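PDB 5TZ6: CurJ from Moorea producens 3L, which is a polyketide synthase module whose dehydratase domain probably carries out a vinylogous dehydration in curacin biosynthesis. Local coordinates for residues L57-A62 with F248-S253; Q180-I185 with C221-I226; Q187-E192 with L258-T263; S266-K269 with F275-D278. The protein carries 1 engineered substitution. All coordinates share one frame; numbering follows the deposited sequence.

Interaction 1. Residues L57-A62 with F248-S253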
# COMPACT_ATOMS: atom_id res chain seq x y z
N LEU A 57 -15.04 -7.41 -5.67
CA LEU A 57 -13.81 -6.73 -5.28
C LEU A 57 -13.50 -5.57 -6.22
O LEU A 57 -13.07 -4.49 -5.77
CB LEU A 57 -12.66 -7.74 -5.25
CG LEU A 57 -11.27 -7.27 -4.83
CD1 LEU A 57 -11.30 -6.69 -3.42
CD2 LEU A 57 -10.29 -8.43 -4.90
N LEU A 58 -13.71 -5.77 -7.52
CA LEU A 58 -13.46 -4.67 -8.45
C LEU A 58 -14.48 -3.56 -8.27
O LEU A 58 -14.13 -2.38 -8.39
CB LEU A 58 -13.44 -5.18 -9.88
CG LEU A 58 -12.15 -5.96 -10.16
CD1 LEU A 58 -12.34 -7.02 -11.23
CD2 LEU A 58 -11.03 -5.00 -10.54
N LEU A 59 -15.74 -3.90 -7.99
CA LEU A 59 -16.68 -2.84 -7.67
C LEU A 59 -16.20 -2.03 -6.47
O LEU A 59 -16.33 -0.80 -6.45
CB LEU A 59 -18.08 -3.41 -7.41
CG LEU A 59 -18.77 -4.06 -8.61
CD1 LEU A 59 -20.21 -4.44 -8.26
CD2 LEU A 59 -18.73 -3.16 -9.82
N ALA A 60 -15.63 -2.69 -5.46
CA ALA A 60 -15.06 -1.95 -4.34
C ALA A 60 -13.96 -0.99 -4.81
O ALA A 60 -14.01 0.22 -4.52
CB ALA A 60 -14.52 -2.91 -3.28
N ALA A 61 -12.97 -1.51 -5.53
CA ALA A 61 -11.89 -0.65 -6.02
C ALA A 61 -12.45 0.55 -6.79
O ALA A 61 -12.08 1.70 -6.53
CB ALA A 61 -10.93 -1.46 -6.90
N ALA A 62 -13.34 0.27 -7.73
CA ALA A 62 -14.05 1.32 -8.45
C ALA A 62 -14.59 2.36 -7.48
O ALA A 62 -14.40 3.57 -7.67
CB ALA A 62 -15.18 0.71 -9.28
N PHE A 248 -20.43 -6.31 -17.31
CA PHE A 248 -21.13 -6.30 -16.04
C PHE A 248 -21.29 -4.85 -15.58
O PHE A 248 -20.29 -4.16 -15.36
CB PHE A 248 -20.36 -7.11 -15.00
CG PHE A 248 -21.06 -7.26 -13.68
CD1 PHE A 248 -21.22 -6.17 -12.83
CD2 PHE A 248 -21.54 -8.49 -13.28
CE1 PHE A 248 -21.87 -6.31 -11.62
CE2 PHE A 248 -22.19 -8.64 -12.06
CZ PHE A 248 -22.35 -7.54 -11.24
N THR A 249 -22.52 -4.40 -15.39
CA THR A 249 -22.79 -3.03 -15.00
C THR A 249 -23.41 -3.00 -13.61
O THR A 249 -24.42 -3.68 -13.35
CB THR A 249 -23.71 -2.33 -16.00
OG1 THR A 249 -23.16 -2.46 -17.32
CG2 THR A 249 -23.84 -0.85 -15.66
N PHE A 250 -22.80 -2.23 -12.72
CA PHE A 250 -23.32 -1.93 -11.40
C PHE A 250 -23.90 -0.52 -11.43
O PHE A 250 -23.19 0.44 -11.75
CB PHE A 250 -22.22 -2.04 -10.35
CG PHE A 250 -22.61 -1.53 -8.99
CD1 PHE A 250 -23.48 -2.25 -8.18
CD2 PHE A 250 -22.11 -0.32 -8.52
CE1 PHE A 250 -23.83 -1.77 -6.92
CE2 PHE A 250 -22.46 0.16 -7.27
CZ PHE A 250 -23.33 -0.57 -6.47
N TYR A 251 -25.19 -0.41 -11.12
CA TYR A 251 -25.91 0.87 -11.12
C TYR A 251 -25.95 1.50 -9.73
O TYR A 251 -25.49 2.62 -9.54
CB TYR A 251 -27.32 0.67 -11.67
CG TYR A 251 -27.32 0.20 -13.11
CD1 TYR A 251 -27.25 1.11 -14.15
CD2 TYR A 251 -27.37 -1.15 -13.42
CE1 TYR A 251 -27.24 0.69 -15.47
CE2 TYR A 251 -27.35 -1.59 -14.73
CZ TYR A 251 -27.29 -0.66 -15.75
OH TYR A 251 -27.28 -1.09 -17.06
N ASN A 252 -26.50 0.79 -8.75
CA ASN A 252 -26.54 1.29 -7.38
C ASN A 252 -26.83 0.12 -6.43
O ASN A 252 -27.43 -0.87 -6.83
CB ASN A 252 -27.59 2.39 -7.21
CG ASN A 252 -28.98 1.94 -7.61
OD1 ASN A 252 -29.48 2.31 -8.67
ND2 ASN A 252 -29.62 1.14 -6.76
N SER A 253 -26.39 0.27 -5.19
CA SER A 253 -26.59 -0.77 -4.19
C SER A 253 -27.98 -0.65 -3.58
O SER A 253 -28.52 0.44 -3.43
CB SER A 253 -25.52 -0.69 -3.10
OG SER A 253 -25.31 -1.96 -2.50

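Interaction 2. Residues Q180-I185 with C221-I226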
# COMPACT_ATOMS: atom_id res chain seq x y z
N GLN A 180 -24.70 -21.46 3.91
CA GLN A 180 -25.90 -20.63 4.04
C GLN A 180 -25.73 -19.29 3.36
O GLN A 180 -26.62 -18.84 2.62
CB GLN A 180 -26.23 -20.43 5.52
CG GLN A 180 -27.57 -19.75 5.78
CD GLN A 180 -28.04 -19.92 7.22
OE1 GLN A 180 -27.59 -20.82 7.93
NE2 GLN A 180 -28.94 -19.05 7.65
N SER A 181 -24.59 -18.64 3.55
CA SER A 181 -24.44 -17.28 3.05
C SER A 181 -24.37 -17.21 1.53
O SER A 181 -24.50 -16.11 0.98
CB SER A 181 -23.21 -16.64 3.67
OG SER A 181 -22.05 -17.40 3.38
N PHE A 182 -24.24 -18.34 0.83
CA PHE A 182 -24.28 -18.33 -0.63
C PHE A 182 -25.64 -18.75 -1.18
O PHE A 182 -25.79 -18.85 -2.41
CB PHE A 182 -23.18 -19.24 -1.20
CG PHE A 182 -21.87 -18.54 -1.42
CD1 PHE A 182 -21.61 -17.88 -2.61
CD2 PHE A 182 -20.90 -18.53 -0.43
CE1 PHE A 182 -20.40 -17.21 -2.82
CE2 PHE A 182 -19.69 -17.87 -0.63
CZ PHE A 182 -19.44 -17.20 -1.82
N ARG A 183 -26.63 -18.98 -0.32
CA ARG A 183 -27.95 -19.46 -0.75
C ARG A 183 -28.94 -18.30 -0.65
O ARG A 183 -29.74 -18.22 0.28
CB ARG A 183 -28.38 -20.67 0.08
CG ARG A 183 -27.49 -21.90 -0.15
CD ARG A 183 -27.94 -23.12 0.63
NE ARG A 183 -27.06 -24.25 0.35
CZ ARG A 183 -27.47 -25.50 0.19
NH1 ARG A 183 -26.59 -26.46 -0.09
NH2 ARG A 183 -28.76 -25.80 0.27
N TRP A 184 -28.87 -17.40 -1.63
CA TRP A 184 -29.75 -16.24 -1.72
C TRP A 184 -31.07 -16.55 -2.40
O TRP A 184 -32.08 -15.89 -2.11
CB TRP A 184 -29.06 -15.11 -2.49
CG TRP A 184 -28.03 -14.31 -1.74
CD1 TRP A 184 -26.84 -14.75 -1.25
CD2 TRP A 184 -28.12 -12.92 -1.39
NE1 TRP A 184 -26.17 -13.73 -0.63
CE2 TRP A 184 -26.94 -12.59 -0.70
CE3 TRP A 184 -29.07 -11.92 -1.60
CZ2 TRP A 184 -26.69 -11.31 -0.21
CZ3 TRP A 184 -28.83 -10.64 -1.12
CH2 TRP A 184 -27.64 -10.35 -0.43
N ILE A 185 -31.09 -17.51 -3.32
CA ILE A 185 -32.27 -17.78 -4.14
C ILE A 185 -33.32 -18.48 -3.29
O ILE A 185 -33.16 -19.65 -2.92
CB ILE A 185 -31.91 -18.59 -5.39
CG1 ILE A 185 -30.90 -17.80 -6.24
CG2 ILE A 185 -33.17 -18.94 -6.17
CD1 ILE A 185 -30.45 -18.48 -7.50
N CYS A 221 -26.48 -14.68 -8.53
CA CYS A 221 -26.89 -14.31 -9.88
C CYS A 221 -26.34 -15.29 -10.90
O CYS A 221 -27.07 -15.76 -11.77
CB CYS A 221 -26.44 -12.88 -10.20
SG CYS A 221 -27.45 -11.62 -9.42
N PHE A 222 -25.05 -15.62 -10.80
CA PHE A 222 -24.52 -16.64 -11.71
C PHE A 222 -25.17 -18.01 -11.50
O PHE A 222 -25.30 -18.78 -12.45
CB PHE A 222 -23.00 -16.75 -11.57
CG PHE A 222 -22.27 -15.48 -11.91
CD1 PHE A 222 -22.90 -14.47 -12.62
CD2 PHE A 222 -20.95 -15.31 -11.53
CE1 PHE A 222 -22.23 -13.30 -12.93
CE2 PHE A 222 -20.27 -14.15 -11.84
CZ PHE A 222 -20.91 -13.14 -12.54
N GLN A 223 -25.60 -18.31 -10.27
CA GLN A 223 -26.24 -19.60 -9.99
C GLN A 223 -27.58 -19.72 -10.70
O GLN A 223 -28.03 -20.84 -10.96
CB GLN A 223 -26.46 -19.79 -8.49
CG GLN A 223 -25.23 -19.77 -7.62
CD GLN A 223 -25.60 -19.67 -6.16
OE1 GLN A 223 -26.72 -20.02 -5.78
NE2 GLN A 223 -24.69 -19.17 -5.34
N SER A 224 -28.23 -18.59 -10.98
CA SER A 224 -29.53 -18.68 -11.64
C SER A 224 -29.46 -19.49 -12.93
O SER A 224 -30.43 -20.18 -13.27
CB SER A 224 -30.07 -17.28 -11.93
OG SER A 224 -29.20 -16.55 -12.78
N ILE A 225 -28.34 -19.45 -13.64
CA ILE A 225 -28.30 -20.13 -14.93
C ILE A 225 -28.44 -21.63 -14.74
O ILE A 225 -28.91 -22.33 -15.65
CB ILE A 225 -27.01 -19.83 -15.73
CG1 ILE A 225 -25.90 -20.79 -15.33
CG2 ILE A 225 -26.58 -18.37 -15.57
CD1 ILE A 225 -25.12 -21.32 -16.52
N ILE A 226 -28.06 -22.15 -13.57
CA ILE A 226 -28.18 -23.57 -13.33
C ILE A 226 -29.62 -24.02 -13.55
O ILE A 226 -29.87 -25.17 -13.93
CB ILE A 226 -27.70 -23.91 -11.91
CG1 ILE A 226 -26.19 -23.74 -11.79
CG2 ILE A 226 -28.16 -25.32 -11.51
CD1 ILE A 226 -25.40 -24.56 -12.79
O HOH W 1 -28.46 -17.99 -4.13

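Interaction 3. Residues Q187-E192 with L258-T263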
# COMPACT_ATOMS: atom_id res chain seq x y z
N GLN A 187 -36.81 -18.37 -4.32
CA GLN A 187 -37.88 -18.90 -5.16
C GLN A 187 -37.46 -18.86 -6.62
O GLN A 187 -36.64 -18.03 -7.02
CB GLN A 187 -39.18 -18.11 -4.96
CG GLN A 187 -39.91 -18.47 -3.69
CD GLN A 187 -41.27 -17.82 -3.61
OE1 GLN A 187 -42.30 -18.49 -3.69
NE2 GLN A 187 -41.29 -16.50 -3.48
N VAL A 188 -38.03 -19.76 -7.42
CA VAL A 188 -37.61 -19.91 -8.81
C VAL A 188 -38.82 -20.18 -9.68
O VAL A 188 -39.63 -21.08 -9.39
CB VAL A 188 -36.57 -21.04 -8.97
CG1 VAL A 188 -36.07 -21.10 -10.41
CG2 VAL A 188 -35.40 -20.81 -8.02
N TRP A 189 -38.94 -19.43 -10.77
CA TRP A 189 -39.99 -19.61 -11.77
C TRP A 189 -39.33 -19.80 -13.13
O TRP A 189 -38.54 -18.96 -13.56
CB TRP A 189 -40.93 -18.41 -11.81
CG TRP A 189 -41.75 -18.28 -10.59
CD1 TRP A 189 -42.99 -18.82 -10.38
CD2 TRP A 189 -41.42 -17.55 -9.41
NE1 TRP A 189 -43.44 -18.48 -9.13
CE2 TRP A 189 -42.49 -17.70 -8.51
CE3 TRP A 189 -40.31 -16.80 -9.03
CZ2 TRP A 189 -42.49 -17.11 -7.25
CZ3 TRP A 189 -40.31 -16.22 -7.77
CH2 TRP A 189 -41.39 -16.38 -6.90
N LEU A 190 -39.66 -20.90 -13.79
CA LEU A 190 -39.12 -21.21 -15.10
C LEU A 190 -40.10 -20.80 -16.19
O LEU A 190 -41.32 -20.93 -16.02
CB LEU A 190 -38.80 -22.70 -15.24
CG LEU A 190 -37.47 -23.21 -14.70
CD1 LEU A 190 -37.38 -24.71 -14.93
CD2 LEU A 190 -36.30 -22.50 -15.38
N GLY A 191 -39.55 -20.29 -17.29
CA GLY A 191 -40.26 -20.03 -18.52
C GLY A 191 -39.57 -20.75 -19.67
O GLY A 191 -38.87 -21.75 -19.49
N GLU A 192 -39.76 -20.20 -20.87
CA GLU A 192 -39.15 -20.79 -22.06
C GLU A 192 -37.78 -20.16 -22.26
O GLU A 192 -37.65 -19.01 -22.71
CB GLU A 192 -40.05 -20.58 -23.28
CG GLU A 192 -39.90 -21.69 -24.31
CD GLU A 192 -39.87 -23.07 -23.67
OE1 GLU A 192 -38.84 -23.42 -23.05
OE2 GLU A 192 -40.87 -23.81 -23.79
N LEU A 258 -34.99 -8.10 -0.34
CA LEU A 258 -35.55 -8.90 -1.42
C LEU A 258 -35.16 -8.31 -2.76
O LEU A 258 -35.38 -7.12 -3.00
CB LEU A 258 -37.07 -8.99 -1.28
CG LEU A 258 -37.79 -10.05 -2.12
CD1 LEU A 258 -39.22 -10.25 -1.61
CD2 LEU A 258 -37.78 -9.69 -3.60
N LEU A 259 -34.59 -9.14 -3.64
CA LEU A 259 -34.27 -8.71 -4.99
C LEU A 259 -34.81 -9.72 -5.99
O LEU A 259 -35.13 -10.86 -5.63
CB LEU A 259 -32.75 -8.57 -5.20
CG LEU A 259 -31.98 -7.70 -4.21
CD1 LEU A 259 -30.52 -7.66 -4.62
CD2 LEU A 259 -32.57 -6.29 -4.14
N TRP A 260 -34.91 -9.30 -7.25
CA TRP A 260 -35.35 -10.18 -8.33
C TRP A 260 -34.22 -10.33 -9.33
O TRP A 260 -33.52 -9.37 -9.64
CB TRP A 260 -36.59 -9.63 -9.02
CG TRP A 260 -37.82 -9.60 -8.16
CD1 TRP A 260 -38.32 -8.52 -7.49
CD2 TRP A 260 -38.71 -10.69 -7.88
NE1 TRP A 260 -39.46 -8.87 -6.81
CE2 TRP A 260 -39.73 -10.20 -7.03
CE3 TRP A 260 -38.75 -12.03 -8.27
CZ2 TRP A 260 -40.76 -11.00 -6.57
CZ3 TRP A 260 -39.78 -12.83 -7.80
CH2 TRP A 260 -40.77 -12.31 -6.96
N CYS A 261 -34.05 -11.55 -9.86
CA CYS A 261 -33.00 -11.85 -10.82
C CYS A 261 -33.62 -12.53 -12.04
O CYS A 261 -34.10 -13.66 -11.93
CB CYS A 261 -31.92 -12.73 -10.20
SG CYS A 261 -30.65 -13.17 -11.38
N TYR A 262 -33.57 -11.87 -13.18
CA TYR A 262 -34.11 -12.40 -14.43
C TYR A 262 -32.95 -12.81 -15.33
O TYR A 262 -32.02 -12.03 -15.55
CB TYR A 262 -34.98 -11.36 -15.12
CG TYR A 262 -35.50 -11.77 -16.49
CD1 TYR A 262 -36.27 -12.91 -16.64
CD2 TYR A 262 -35.23 -10.99 -17.61
CE1 TYR A 262 -36.75 -13.28 -17.89
CE2 TYR A 262 -35.71 -11.35 -18.86
CZ TYR A 262 -36.46 -12.50 -18.99
OH TYR A 262 -36.94 -12.87 -20.23
N THR A 263 -33.01 -14.03 -15.85
CA THR A 263 -31.94 -14.59 -16.66
C THR A 263 -32.54 -15.21 -17.90
O THR A 263 -33.63 -15.79 -17.85
CB THR A 263 -31.14 -15.66 -15.90
OG1 THR A 263 -30.52 -15.09 -14.74
CG2 THR A 263 -30.07 -16.26 -16.80

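Interaction 4. Residues S266-K269 with F275-D278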
# COMPACT_ATOMS: atom_id res chain seq x y z
N SER A 266 -29.10 -19.83 -23.41
CA SER A 266 -29.15 -21.21 -23.88
C SER A 266 -27.73 -21.68 -24.18
O SER A 266 -26.77 -20.91 -24.13
CB SER A 266 -30.04 -21.35 -25.12
OG SER A 266 -29.58 -20.53 -26.17
N LYS A 267 -27.62 -22.98 -24.46
CA LYS A 267 -26.34 -23.54 -24.87
C LYS A 267 -26.01 -23.11 -26.29
O LYS A 267 -26.89 -22.98 -27.14
CB LYS A 267 -26.38 -25.07 -24.78
CG LYS A 267 -27.06 -25.61 -23.53
CD LYS A 267 -26.85 -27.11 -23.42
CE LYS A 267 -28.07 -27.81 -22.83
NZ LYS A 267 -29.07 -28.16 -23.87
N ASP A 268 -24.72 -22.86 -26.53
CA ASP A 268 -24.27 -22.52 -27.88
C ASP A 268 -24.67 -23.60 -28.87
O ASP A 268 -24.44 -24.79 -28.64
CB ASP A 268 -22.75 -22.33 -27.88
CG ASP A 268 -22.29 -21.35 -28.95
OD1 ASP A 268 -22.94 -20.29 -29.11
OD2 ASP A 268 -21.28 -21.64 -29.63
N LYS A 269 -25.29 -23.19 -29.98
CA LYS A 269 -25.67 -24.16 -31.01
C LYS A 269 -24.46 -24.92 -31.52
O LYS A 269 -24.58 -26.11 -31.86
CB LYS A 269 -26.38 -23.46 -32.17
CG LYS A 269 -27.31 -24.37 -32.97
CD LYS A 269 -28.66 -24.57 -32.30
CE LYS A 269 -29.55 -25.47 -33.16
NZ LYS A 269 -29.72 -24.96 -34.55
N PHE A 275 -22.60 -22.24 -22.30
CA PHE A 275 -23.91 -21.69 -21.98
C PHE A 275 -23.79 -20.17 -21.93
O PHE A 275 -22.99 -19.64 -21.15
CB PHE A 275 -24.45 -22.23 -20.66
CG PHE A 275 -25.91 -21.97 -20.47
CD1 PHE A 275 -26.33 -20.80 -19.86
CD2 PHE A 275 -26.86 -22.86 -20.95
CE1 PHE A 275 -27.68 -20.54 -19.70
CE2 PHE A 275 -28.20 -22.60 -20.79
CZ PHE A 275 -28.61 -21.45 -20.16
N LYS A 276 -24.60 -19.49 -22.75
CA LYS A 276 -24.56 -18.04 -22.88
C LYS A 276 -25.88 -17.43 -22.41
O LYS A 276 -26.96 -17.94 -22.73
CB LYS A 276 -24.27 -17.63 -24.32
CG LYS A 276 -22.98 -18.20 -24.89
CD LYS A 276 -22.89 -18.02 -26.40
CE LYS A 276 -21.51 -18.40 -26.91
NZ LYS A 276 -21.35 -18.10 -28.36
N ALA A 277 -25.77 -16.34 -21.65
CA ALA A 277 -26.92 -15.79 -20.95
C ALA A 277 -26.75 -14.29 -20.73
O ALA A 277 -25.64 -13.77 -20.66
CB ALA A 277 -27.12 -16.48 -19.61
N ASP A 278 -27.89 -13.60 -20.62
CA ASP A 278 -27.97 -12.25 -20.10
C ASP A 278 -28.72 -12.29 -18.77
O ASP A 278 -29.69 -13.05 -18.61
CB ASP A 278 -28.69 -11.31 -21.08
CG ASP A 278 -27.87 -11.04 -22.34
OD1 ASP A 278 -26.63 -10.96 -22.25
OD2 ASP A 278 -28.48 -10.90 -23.42

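Interaction 1. Residues L57-A62 with F248-S253
Leu59 packs on Phe248 and Phe250 from a helical turn held by backbone bonds, the shortest of them from Ala62 N to Leu58 O at 2.8 Å; between the two segments themselves the contact is wholly apolar. The isobutyl end of Leu59 does the touching, and both methyls are used. Leu59 CD2 rests against the first carbon of the Phe250 side chain, 3.7 Å from Phe250 CB, while Leu59 CD1 lies beside the root of the same ring, 3.8 Å from Phe250 CG. Leu59 CD1 also reaches the neighbouring aromatic, more loosely, at 4.2 Å from Phe248 CE1. Against both rings its approach is slanted. Phe248 and Phe250 are alternate positions of one strand, with Thr249 turned away between them. Each phenylalanine sets CG opposite its own backbone N (chi1 -175° and 171°), which carries the two rings out beside the leucine. The Phe250 ring has the backbone N of Asn252 4.0 Å above its centre, where the chain leaves the strand and folds back over one face. The contact joins helix 51-65, the central helix of the first hotdog half, to strand 239-250 of the second. Strand 71-77 completes the packing: its Cys71 and Ile73 touch Leu59 and also bond through their backbones to Phe250 and Phe248, while strand 288-300 borders strand 239-250 along its other edge.

Interaction 2. Residues Q180-I185 with C221-I226
Gln223 leaves its helix with CG opposite the carbonyl carbon (chi1 -60°) and then runs extended (chi2 168°), which delivers its amide to the loop at Phe182. There NE2 donates to Phe182 O at 3.1 Å, nearly straight at 167°. The bond lies in the plane of the Phe182 carbonyl, and the acceptor in turn lies almost in the amide plane of Gln223. NE2 also comes near the edge of the Phe182 ring, 4.3 Å from Phe182 CD1. Its other partner is Asp219 OD2, one turn earlier on the same helix. The other branch of the amide is occupied too: OE1 of Gln223 accepts from a water 3.1 Å away, and that water accepts from Ile185 N at 2.8 Å. With NE2 donating and OE1 accepting, the amide is probably held in this orientation. Ile185 closes the contact on its apolar side, its CD1 lying 4.1 Å from Ser224 N and 4.3 Å from Gln223 CB. A leucine in place of Gln223 would probably leave Phe182 O and Asp219 without this donor and the bridging water without this acceptor. Phe182 meets edge-to-face the ring of Phe41, the engineered residue that replaces a histidine; Phe41 and Asp219 both line the ligand pocket, and the Gln223 side chain comes within about 4 Å of the ligand. The chemistry is consistent with Gln223, tied to a loop carbonyl, orienting the carboxylate of Asp219; the two are spaced as in the DxxxQ motif of polyketide dehydratases, whose aspartate is expected to act in catalysis.

Interaction 3. Residues Q187-E192 with L258-T263
Trp189 reaches Trp260 with the far corner of its six-membered ring, and the path from its CB shows how. CB points toward residues 258-263, and CG is set opposite the carbonyl carbon (chi1 -68°), which brings the benzo end of the indole to Trp260. Beyond CG the first atom to register the partner is Trp189 CE3, at a loose 4.2 Å from Trp260 CZ3. The next, Trp189 CZ3, makes the closest approach, 3.4 Å from Trp260 CZ3, and Trp189 CH2 stays in touch at 4.0 Å from Trp260 CZ3. Only these benzo carbons take part. The meeting is not symmetrical: CZ3 of Trp189 arrives at the edge of the Trp260 ring, close to its plane, whereas Trp260 CZ3 approaches the Trp189 ring at a slant. With the six-membered rings of Trp189 and Trp260 at 42° and their centroids 5.7 Å apart, the pair is neither a parallel stack nor a T-shape. Trp260 is held on other sides as well. Leu258 CD2 sits 3.7 Å above one face of the Trp260 ring, toward the rim, and Trp260 NE1 is bonded to Gln284 OE1. The two strands do not pair directly: strand 194-200 runs between 185-190 and 258-267, so the tryptophans bridge over it, Gln198 of that middle strand touching Trp260. Helix 151-157 covers this part of the surface, with Leu151 and Gln155 on Trp260, while Cys261, on the reverse face, packs toward Ser224, just beyond Phe222 and Gln223 in the chain.

Interaction 4. Residues S266-K269 with F275-D278
Ser266 and Lys276 form an antiparallel hydrogen-bonded pair that satisfies the backbone N and O of both residues: Ser266 N donates to Lys276 O at 2.9 Å, with an N-H...O angle of 143°, and Lys276 N donates to Ser266 O at 2.9 Å, straighter at 171°. The lysine side chain, extended beyond CG, adds a salt bridge from NZ to Asp268 OD1 at 2.8 Å. The ammonium meets that oxygen from above the carboxylate plane. Next along the strands, toward the turn, Lys267 and Phe275 make the non-hydrogen-bonded pair; outward, Phe275 bonds through its backbone to Gly297 instead. The Phe275 ring, with CG opposite its backbone N (chi1 -166°), lies across the neighbouring strand and puts a face over the Ser266 backbone, Phe275 CE2 being 3.5 Å from Ser266 CA. Lys267 CG flanks it, 3.8 Å from Phe275 CD2. An alanine at Phe275 is likely to uncover the Ser266 backbone and open a gap against Ile225, Leu228 and Val229, which pack on the ring from loops. Asp268 also bonds through its backbone to Lys274, continuing the pairing toward the turn. Together these bonds make up the turn end of a beta hairpin, strands 258-267 and 274-282, within the second hotdog half.

How the interactions relate
From the N terminus, residues 57-62 open interaction 1, which closes at 248-253 across a loop of 185 residues and ties the first hotdog helix to a strand of the second half. Interaction 2 is nested inside that loop, joining 180-185 to residues 221-226. Interaction 3 opens at 187-192, within the span of interaction 2, and closes at 258-263, beyond interaction 1, so it crosses both. Interaction 4 follows in series as a local hairpin. Interactions 2, 3 and 4 form one cluster: Ser224 OG lies 2.8 Å from Thr263 OG1, probably hydrogen-bonded, and Ile225 packs on Phe275. Interaction 1 stands apart, touching none of them.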